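Local atomic coordinates of Thiol:disulfide interchange protein DsbA (Neisseria meningitidis MC58, PDB entry 3HZ8), a protein that probably acts as a periplasmic thiol-disulfide oxidoreductase of the DsbA type, introducing disulfide bonds into exported proteins through a redox-active cysteine pair. Residues Thr72-Leu76 / Leu106-Leu112; Ala77-Met82 / Arg139-Met143; Leu112-Leu116 / Leu128-Glu132. The protein carries 1 engineered substitution. Where two conformers were deposited one is given. Numbering follows the deposited sequence.

Contact 1: Thr72-Leu76 / Leu106-Leu112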
loop_
_atom_site.group_PDB
_atom_site.type_symbol
_atom_site.label_atom_id
_atom_site.label_comp_id
_atom_site.label_asym_id
_atom_site.label_seq_id
_atom_site.Cartn_x
_atom_site.Cartn_y
_atom_site.Cartn_z
ATOM N N THR A 72 9.332 -2.804 -12.280
ATOM C CA THR A 72 10.505 -2.379 -11.502
ATOM C C THR A 72 10.112 -1.595 -10.244
ATOM O O THR A 72 10.702 -1.773 -9.167
ATOM C CB THR A 72 11.484 -1.566 -12.383
ATOM O OG1 THR A 72 11.986 -2.412 -13.431
ATOM C CG2 THR A 72 12.664 -1.010 -11.548
ATOM N N LEU A 73 9.088 -0.754 -10.380
ATOM C CA LEU A 73 8.608 0.008 -9.232
ATOM C C LEU A 73 7.923 -0.890 -8.219
ATOM O O LEU A 73 8.039 -0.674 -7.021
ATOM C CB LEU A 73 7.650 1.121 -9.679
ATOM C CG LEU A 73 8.248 2.250 -10.530
ATOM C CD1 LEU A 73 7.160 3.236 -10.992
ATOM C CD2 LEU A 73 9.406 2.967 -9.783
ATOM N N ALA A 74 7.186 -1.889 -8.699
ATOM C CA ALA A 74 6.605 -2.886 -7.801
ATOM C C ALA A 74 7.698 -3.692 -7.073
ATOM O O ALA A 74 7.562 -3.979 -5.872
ATOM C CB ALA A 74 5.638 -3.791 -8.553
ATOM N N ARG A 75 8.787 -4.032 -7.772
ATOM C CA ARG A 75 9.912 -4.712 -7.125
ATOM C C ARG A 75 10.569 -3.835 -6.050
ATOM O O ARG A 75 10.986 -4.340 -4.995
ATOM C CB ARG A 75 10.951 -5.152 -8.159
ATOM C CG ARG A 75 11.855 -6.249 -7.618
ATOM C CD ARG A 75 12.761 -6.871 -8.671
ATOM N NE ARG A 75 13.462 -7.999 -8.075
ATOM C CZ ARG A 75 14.376 -8.741 -8.694
ATOM N NH1 ARG A 75 14.715 -8.474 -9.948
ATOM N NH2 ARG A 75 14.954 -9.751 -8.043
ATOM N N LEU A 76 10.668 -2.531 -6.317
ATOM C CA LEU A 76 11.098 -1.571 -5.287
ATOM C C LEU A 76 10.169 -1.585 -4.075
ATOM O O LEU A 76 10.646 -1.603 -2.938
ATOM C CB LEU A 76 11.195 -0.151 -5.857
ATOM C CG LEU A 76 11.542 0.962 -4.859
ATOM C CD1 LEU A 76 12.811 0.645 -4.072
ATOM C CD2 LEU A 76 11.622 2.307 -5.543
ATOM N N LEU A 106 13.380 6.148 -11.123
ATOM C CA LEU A 106 13.566 4.936 -10.335
ATOM C C LEU A 106 12.978 3.677 -10.991
ATOM O O LEU A 106 13.246 2.565 -10.539
ATOM C CB LEU A 106 13.043 5.122 -8.902
ATOM C CG LEU A 106 13.693 6.209 -8.032
ATOM C CD1 LEU A 106 13.032 6.212 -6.656
ATOM C CD2 LEU A 106 15.205 6.011 -7.912
ATOM N N GLN A 107 12.185 3.846 -12.053
ATOM C CA GLN A 107 11.672 2.680 -12.792
ATOM C C GLN A 107 12.746 2.020 -13.665
ATOM O O GLN A 107 12.528 0.928 -14.223
ATOM C CB GLN A 107 10.446 3.045 -13.645
ATOM C CG GLN A 107 10.732 4.007 -14.798
ATOM C CD GLN A 107 10.635 5.476 -14.416
ATOM O OE1 GLN A 107 10.817 5.854 -13.263
ATOM N NE2 GLN A 107 10.338 6.314 -15.398
ATOM N N ASN A 108 13.894 2.693 -13.785
ATOM C CA ASN A 108 15.039 2.160 -14.535
ATOM C C ASN A 108 16.010 1.507 -13.563
ATOM O O ASN A 108 16.618 2.215 -12.767
ATOM C CB ASN A 108 15.740 3.290 -15.302
ATOM C CG ASN A 108 17.067 2.858 -15.976
ATOM O OD1 ASN A 108 17.652 1.806 -15.677
ATOM N ND2 ASN A 108 17.553 3.702 -16.882
ATOM N N PRO A 109 16.162 0.167 -13.622
ATOM C CA PRO A 109 17.003 -0.536 -12.646
ATOM C C PRO A 109 18.417 0.033 -12.467
ATOM O O PRO A 109 18.936 -0.005 -11.353
ATOM C CB PRO A 109 17.056 -1.962 -13.198
ATOM C CG PRO A 109 15.765 -2.108 -13.904
ATOM C CD PRO A 109 15.540 -0.785 -14.569
ATOM N N GLU A 110 19.026 0.569 -13.525
ATOM C CA GLU A 110 20.374 1.147 -13.391
ATOM C C GLU A 110 20.383 2.388 -12.512
ATOM O O GLU A 110 21.315 2.606 -11.727
ATOM C CB GLU A 110 20.972 1.490 -14.748
ATOM C CG GLU A 110 21.370 0.279 -15.549
ATOM C CD GLU A 110 22.419 -0.545 -14.836
ATOM O OE1 GLU A 110 22.084 -1.668 -14.399
ATOM O OE2 GLU A 110 23.567 -0.060 -14.683
ATOM N N VAL A 111 19.359 3.214 -12.684
ATOM C CA VAL A 111 19.155 4.417 -11.866
ATOM C C VAL A 111 18.765 4.048 -10.428
ATOM O O VAL A 111 19.310 4.589 -9.460
ATOM C CB VAL A 111 18.091 5.346 -12.494
ATOM C CG1 VAL A 111 17.774 6.523 -11.579
ATOM C CG2 VAL A 111 18.577 5.856 -13.844
ATOM N N LEU A 112 17.840 3.100 -10.294
ATOM C CA LEU A 112 17.345 2.677 -8.989
ATOM C C LEU A 112 18.443 2.079 -8.109
ATOM O O LEU A 112 18.544 2.401 -6.926
ATOM C CB LEU A 112 16.198 1.675 -9.155
ATOM C CG LEU A 112 15.686 1.073 -7.843
ATOM C CD1 LEU A 112 15.160 2.177 -6.943
ATOM C CD2 LEU A 112 14.603 0.060 -8.123
#
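The first turn or so of helix 71-83 lies beside the loop that leads into helix 109-118. The backbones are closest at Thr72 and Gln107, whose CA atoms are 5.3 Å apart, and diverge to 8.4 Å between the CA atoms of Leu76 and Leu112. At the tight end Thr72 points toward the loop and presses on its backbone: Thr72 CB is 3.3 Å from Gln107 O, and Thr72 CG2 lies 3.8 Å from Leu106 O. Leu73 flanks it, with Leu73 CD2 3.7 Å from Gln107 N and 4.3 Å from Leu106 CB. One turn on, where the backbones have separated, paired leucines fill the gap; Leu76 CD2 sits 3.8 Å from Leu112 CD1 and 4.3 Å from Leu106 CD1. Met99 of helix 88-101 touches Leu73 and Leu106, and Ile95 touches Leu76 and Leu106, extending the apolar layer. The loop ends at Asn108, the N-cap of helix 109-118; Asn108 OD1 accepts a 2.8 Å hydrogen bond from Glu110 N, and Pro109 opens the first turn. Such a capped helix start packed on a neighbouring helix through leucines belongs here to the all-helical insertion that DsbA proteins carry within their thioredoxin fold.

Contact 2: Ala77-Met82 / Arg139-Met143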
loop_
_atom_site.group_PDB
_atom_site.type_symbol
_atom_site.label_atom_id
_atom_site.label_comp_id
_atom_site.label_asym_id
_atom_site.label_seq_id
_atom_site.Cartn_x
_atom_site.Cartn_y
_atom_site.Cartn_z
ATOM N N ALA A 77 8.854 -1.532 -4.311
ATOM C CA ALA A 77 7.888 -1.561 -3.204
ATOM C C ALA A 77 8.074 -2.839 -2.382
ATOM O O ALA A 77 8.084 -2.800 -1.132
ATOM C CB ALA A 77 6.465 -1.455 -3.731
ATOM N N ALA A 78 8.238 -3.962 -3.081
ATOM C CA ALA A 78 8.492 -5.249 -2.442
ATOM C C ALA A 78 9.749 -5.158 -1.578
ATOM O O ALA A 78 9.730 -5.546 -0.413
ATOM C CB ALA A 78 8.640 -6.323 -3.494
ATOM N N ALA A 79 10.825 -4.612 -2.139
ATOM C CA ALA A 79 12.095 -4.513 -1.420
ATOM C C ALA A 79 11.997 -3.656 -0.151
ATOM O O ALA A 79 12.616 -3.976 0.875
ATOM C CB ALA A 79 13.160 -3.957 -2.352
ATOM N N VAL A 80 11.246 -2.556 -0.226
ATOM C CA VAL A 80 11.037 -1.669 0.925
ATOM C C VAL A 80 10.288 -2.433 2.007
ATOM O O VAL A 80 10.637 -2.362 3.186
ATOM C CB VAL A 80 10.246 -0.396 0.523
ATOM C CG1 VAL A 80 9.710 0.365 1.762
ATOM C CG2 VAL A 80 11.100 0.499 -0.347
ATOM N N ASP A 81 9.255 -3.166 1.604
ATOM C CA ASP A 81 8.487 -3.960 2.550
ATOM C C ASP A 81 9.384 -4.959 3.278
ATOM O O ASP A 81 9.281 -5.109 4.501
ATOM C CB ASP A 81 7.344 -4.680 1.834
ATOM C CG ASP A 81 6.024 -4.487 2.523
ATOM O OD1 ASP A 81 5.994 -3.901 3.631
ATOM O OD2 ASP A 81 5.011 -4.923 1.936
ATOM N N MET A 82 10.281 -5.596 2.517
ATOM C CA MET A 82 11.210 -6.610 3.020
ATOM C C MET A 82 12.267 -6.014 3.957
ATOM O O MET A 82 12.242 -6.212 5.175
ATOM C CB MET A 82 11.913 -7.306 1.840
ATOM C CG MET A 82 11.007 -8.128 0.932
ATOM S SD MET A 82 11.730 -8.676 -0.637
ATOM C CE MET A 82 13.194 -9.519 -0.030
ATOM N N ARG A 139 7.252 -11.070 -4.959
ATOM C CA ARG A 139 6.351 -10.041 -4.405
ATOM C C ARG A 139 5.793 -9.132 -5.538
ATOM O O ARG A 139 4.601 -8.806 -5.544
ATOM C CB ARG A 139 7.016 -9.223 -3.283
ATOM C CG ARG A 139 7.050 -9.850 -1.840
ATOM C CD ARG A 139 7.942 -8.972 -0.956
ATOM N NE ARG A 139 8.248 -9.445 0.405
ATOM C CZ ARG A 139 7.690 -8.959 1.510
ATOM N NH1 ARG A 139 6.737 -8.039 1.416
ATOM N NH2 ARG A 139 8.077 -9.400 2.710
ATOM N N ALA A 140 6.634 -8.754 -6.508
ATOM C CA ALA A 140 6.220 -7.874 -7.622
ATOM C C ALA A 140 5.254 -8.534 -8.615
ATOM O O ALA A 140 4.302 -7.899 -9.098
ATOM C CB ALA A 140 7.455 -7.330 -8.363
ATOM N N ASP A 141 5.523 -9.802 -8.946
ATOM C CA ASP A 141 4.649 -10.607 -9.790
ATOM C C ASP A 141 3.245 -10.710 -9.207
ATOM O O ASP A 141 2.237 -10.663 -9.922
ATOM C CB ASP A 141 5.239 -12.011 -9.912
ATOM C CG ASP A 141 6.542 -12.032 -10.668
ATOM O OD1 ASP A 141 6.912 -10.992 -11.247
ATOM O OD2 ASP A 141 7.195 -13.094 -10.691
ATOM N N LYS A 142 3.202 -10.879 -7.887
ATOM C CA LYS A 142 1.929 -10.954 -7.157
ATOM C C LYS A 142 1.191 -9.605 -7.236
ATOM O O LYS A 142 -0.026 -9.571 -7.380
ATOM C CB LYS A 142 2.165 -11.385 -5.702
ATOM C CG LYS A 142 0.925 -11.441 -4.801
ATOM C CD LYS A 142 -0.058 -12.517 -5.199
ATOM C CE LYS A 142 -1.241 -12.587 -4.226
ATOM N NZ LYS A 142 -2.259 -13.545 -4.729
ATOM N N MET A 143 1.924 -8.495 -7.140
ATOM C CA MET A 143 1.291 -7.174 -7.287
ATOM C C MET A 143 0.634 -7.011 -8.657
ATOM O O MET A 143 -0.474 -6.475 -8.768
ATOM C CB MET A 143 2.309 -6.062 -7.021
ATOM C CG MET A 143 2.828 -6.059 -5.594
ATOM S SD MET A 143 4.041 -4.759 -5.330
ATOM C CE MET A 143 4.718 -5.209 -3.719
HETATM O O HOH W 1 5.178 -6.943 -0.567
#
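Arg139 stretches along helix 71-83 and covers Ala78, Asp81 and Met82. Its aliphatic root meets the small side chain of Ala78, with Arg139 CB 3.3 Å from Ala78 CB; this is also where the backbones are closest, the CA atoms of the two residues being 5.6 Å apart. Farther out, Met82 CG lies over one face of the guanidinium, 3.1 Å from Arg139 NE, together with the backbone of Ala78 and Asp81. The charged end forms a rather long salt bridge, Asp81 OD2 to Arg139 NH1 at 3.6 Å, reinforced by a water that donates to Asp81 OD2 (3.2 Å) and accepts from Arg139 NH1 (2.8 Å). Both charges have further partners: Arg139 NE pairs with Glu135 and Asp81 OD1 with Lys88, so the bridge is one link in a wider ionic network. One turn after Arg139, Met143 reaches inward, its CE 4.1 Å from both Ala77 CB and Ala78 CB. Ala77 and Ala78 leave room for these long side chains; the axes of segments 77-82 and 139-143 approach to 10.0 Å, with 126° between their N-to-C directions. Helix 71-83 is thus held against helix 134-149, while its other faces meet helix 88-101 through Val80 and helix 124-132 through Ala79; Tyr34, from the loop between strand 26-32 and helix 37-50, touches Ala77 and Val80.

Contact 3: Leu112-Leu116 / Leu128-Glu132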
loop_
_atom_site.group_PDB
_atom_site.type_symbol
_atom_site.label_atom_id
_atom_site.label_comp_id
_atom_site.label_asym_id
_atom_site.label_seq_id
_atom_site.Cartn_x
_atom_site.Cartn_y
_atom_site.Cartn_z
ATOM N N LEU A 112 17.840 3.100 -10.294
ATOM C CA LEU A 112 17.345 2.677 -8.989
ATOM C C LEU A 112 18.443 2.079 -8.109
ATOM O O LEU A 112 18.544 2.401 -6.926
ATOM C CB LEU A 112 16.198 1.675 -9.155
ATOM C CG LEU A 112 15.686 1.073 -7.843
ATOM C CD1 LEU A 112 15.160 2.177 -6.943
ATOM C CD2 LEU A 112 14.603 0.060 -8.123
ATOM N N LYS A 113 19.263 1.205 -8.683
ATOM C CA LYS A 113 20.276 0.518 -7.876
ATOM C C LYS A 113 21.333 1.482 -7.324
ATOM O O LYS A 113 21.728 1.375 -6.158
ATOM C CB LYS A 113 20.925 -0.639 -8.647
ATOM C CG LYS A 113 19.929 -1.791 -8.913
ATOM C CD LYS A 113 20.571 -2.977 -9.647
ATOM C CE LYS A 113 20.894 -2.614 -11.094
ATOM N NZ LYS A 113 20.936 -3.811 -12.005
ATOM N N LYS A 114 21.774 2.431 -8.147
ATOM C CA LYS A 114 22.704 3.471 -7.698
ATOM C C LYS A 114 22.070 4.315 -6.592
ATOM O O LYS A 114 22.692 4.563 -5.561
ATOM C CB LYS A 114 23.154 4.354 -8.874
ATOM C CG LYS A 114 24.016 5.559 -8.492
ATOM C CD LYS A 114 24.121 6.562 -9.643
ATOM C CE LYS A 114 24.971 7.777 -9.282
ATOM N NZ LYS A 114 24.302 8.674 -8.298
ATOM N N TRP A 115 20.827 4.744 -6.819
ATOM C CA TRP A 115 20.086 5.543 -5.841
ATOM C C TRP A 115 19.945 4.804 -4.499
ATOM O O TRP A 115 20.211 5.369 -3.424
ATOM C CB TRP A 115 18.714 5.929 -6.416
ATOM C CG TRP A 115 17.929 6.873 -5.546
ATOM C CD1 TRP A 115 18.026 8.232 -5.513
ATOM C CD2 TRP A 115 16.922 6.516 -4.589
ATOM N NE1 TRP A 115 17.150 8.744 -4.582
ATOM C CE2 TRP A 115 16.460 7.713 -4.002
ATOM C CE3 TRP A 115 16.366 5.302 -4.172
ATOM C CZ2 TRP A 115 15.460 7.728 -3.022
ATOM C CZ3 TRP A 115 15.379 5.318 -3.181
ATOM C CH2 TRP A 115 14.943 6.523 -2.622
ATOM N N LEU A 116 19.545 3.537 -4.558
ATOM C CA LEU A 116 19.377 2.758 -3.333
ATOM C C LEU A 116 20.689 2.657 -2.555
ATOM O O LEU A 116 20.704 2.812 -1.332
ATOM C CB LEU A 116 18.835 1.364 -3.628
ATOM C CG LEU A 116 17.343 1.249 -3.918
ATOM C CD1 LEU A 116 17.021 -0.206 -4.280
ATOM C CD2 LEU A 116 16.525 1.707 -2.702
ATOM N N LEU A 128 18.463 -2.465 -1.326
ATOM C CA LEU A 128 19.120 -2.951 -2.543
ATOM C C LEU A 128 19.280 -4.484 -2.553
ATOM O O LEU A 128 18.953 -5.134 -3.538
ATOM C CB LEU A 128 20.476 -2.262 -2.734
ATOM C CG LEU A 128 21.258 -2.714 -3.972
ATOM C CD1 LEU A 128 20.445 -2.601 -5.268
ATOM C CD2 LEU A 128 22.602 -1.966 -4.077
ATOM N N ALA A 129 19.761 -5.052 -1.446
ATOM C CA ALA A 129 19.877 -6.508 -1.329
ATOM C C ALA A 129 18.533 -7.210 -1.501
ATOM O O ALA A 129 18.446 -8.237 -2.160
ATOM C CB ALA A 129 20.523 -6.900 0.003
ATOM N N ALA A 130 17.495 -6.633 -0.900
ATOM C CA ALA A 130 16.144 -7.154 -1.053
ATOM C C ALA A 130 15.681 -7.079 -2.509
ATOM O O ALA A 130 15.053 -8.017 -2.998
ATOM C CB ALA A 130 15.168 -6.410 -0.142
ATOM N N TYR A 131 15.989 -5.967 -3.187
ATOM C CA TYR A 131 15.651 -5.809 -4.597
ATOM C C TYR A 131 16.295 -6.915 -5.432
ATOM O O TYR A 131 15.680 -7.454 -6.347
ATOM C CB TYR A 131 16.068 -4.426 -5.129
ATOM C CG TYR A 131 15.767 -4.237 -6.608
ATOM C CD1 TYR A 131 14.563 -3.659 -7.033
ATOM C CD2 TYR A 131 16.670 -4.667 -7.588
ATOM C CE1 TYR A 131 14.287 -3.503 -8.387
ATOM C CE2 TYR A 131 16.395 -4.513 -8.940
ATOM C CZ TYR A 131 15.202 -3.931 -9.331
ATOM O OH TYR A 131 14.932 -3.785 -10.669
ATOM N N GLU A 132 17.529 -7.266 -5.088
ATOM C CA GLU A 132 18.264 -8.251 -5.864
ATOM C C GLU A 132 17.902 -9.697 -5.515
ATOM O O GLU A 132 18.354 -10.625 -6.182
ATOM C CB GLU A 132 19.768 -8.000 -5.753
ATOM C CG GLU A 132 20.157 -6.649 -6.354
ATOM C CD GLU A 132 21.388 -6.707 -7.245
ATOM O OE1 GLU A 132 22.271 -5.843 -7.072
ATOM O OE2 GLU A 132 21.475 -7.614 -8.107
#
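Leu128 and Lys113, each giving up 70 Å² to the contact, meet along their aliphatic parts: Lys113 CG is 3.8 Å from Leu128 CD1. The lysine lies along the more open margin of the interface, where its CD also comes within 4.2 Å of Glu132 OE1. Leu128 points toward the other helix and packs against Leu116 as well, with Leu128 CB 4.1 Å from Leu116 CB and Leu128 CA 3.9 Å from Leu116 CD1. Here the backbones come nearest, the CA atoms of Leu116 and Leu128 being 5.8 Å apart. Tyr131, with 57 Å² covered, fills the space one turn farther along, where the helices spread. Its CE1 lies 3.6 Å from Leu112 CD2, and its CB 4.4 Å from Leu116 CD1, so the ring reaches Leu112 across the wider part of the interface. The axes of segments 112-116 and 128-132 approach to 10.4 Å with 149° between their N-to-C directions, roughly antiparallel, forming a helical hairpin held by apolar packing. Tyr131 carries the contact inward: it touches Thr72 of helix 71-83 and makes a cation-pi interaction with Arg75. On another face of helix 109-118, Trp115 rests on Ile95 and Ala98, so this helix packs against both helix 88-101 and helix 124-132.

How the contacts relate
All three contacts are partly buried and on the same side of the chain's centre: their centres lie about 10 Å (contact 2), 17 Å (contact 1) and 20 Å (contact 3) from it, so contact 2 is the innermost and contact 3 the most peripheral. Contacts 1 and 2 use successive portions of helix 71-83, while contacts 1 and 3 share Leu112, which packs on Leu76 and Thr72 in contact 1 and on Tyr131 in contact 3. Contact 1 joins backbone packing to a leucine cluster, contact 3 is almost wholly apolar, and contact 2 adds ions and a bridging water. Tyr131 and Ala130 touch Ala79, linking contacts 2 and 3; Ala140 packs on Arg75, linking contacts 1 and 2.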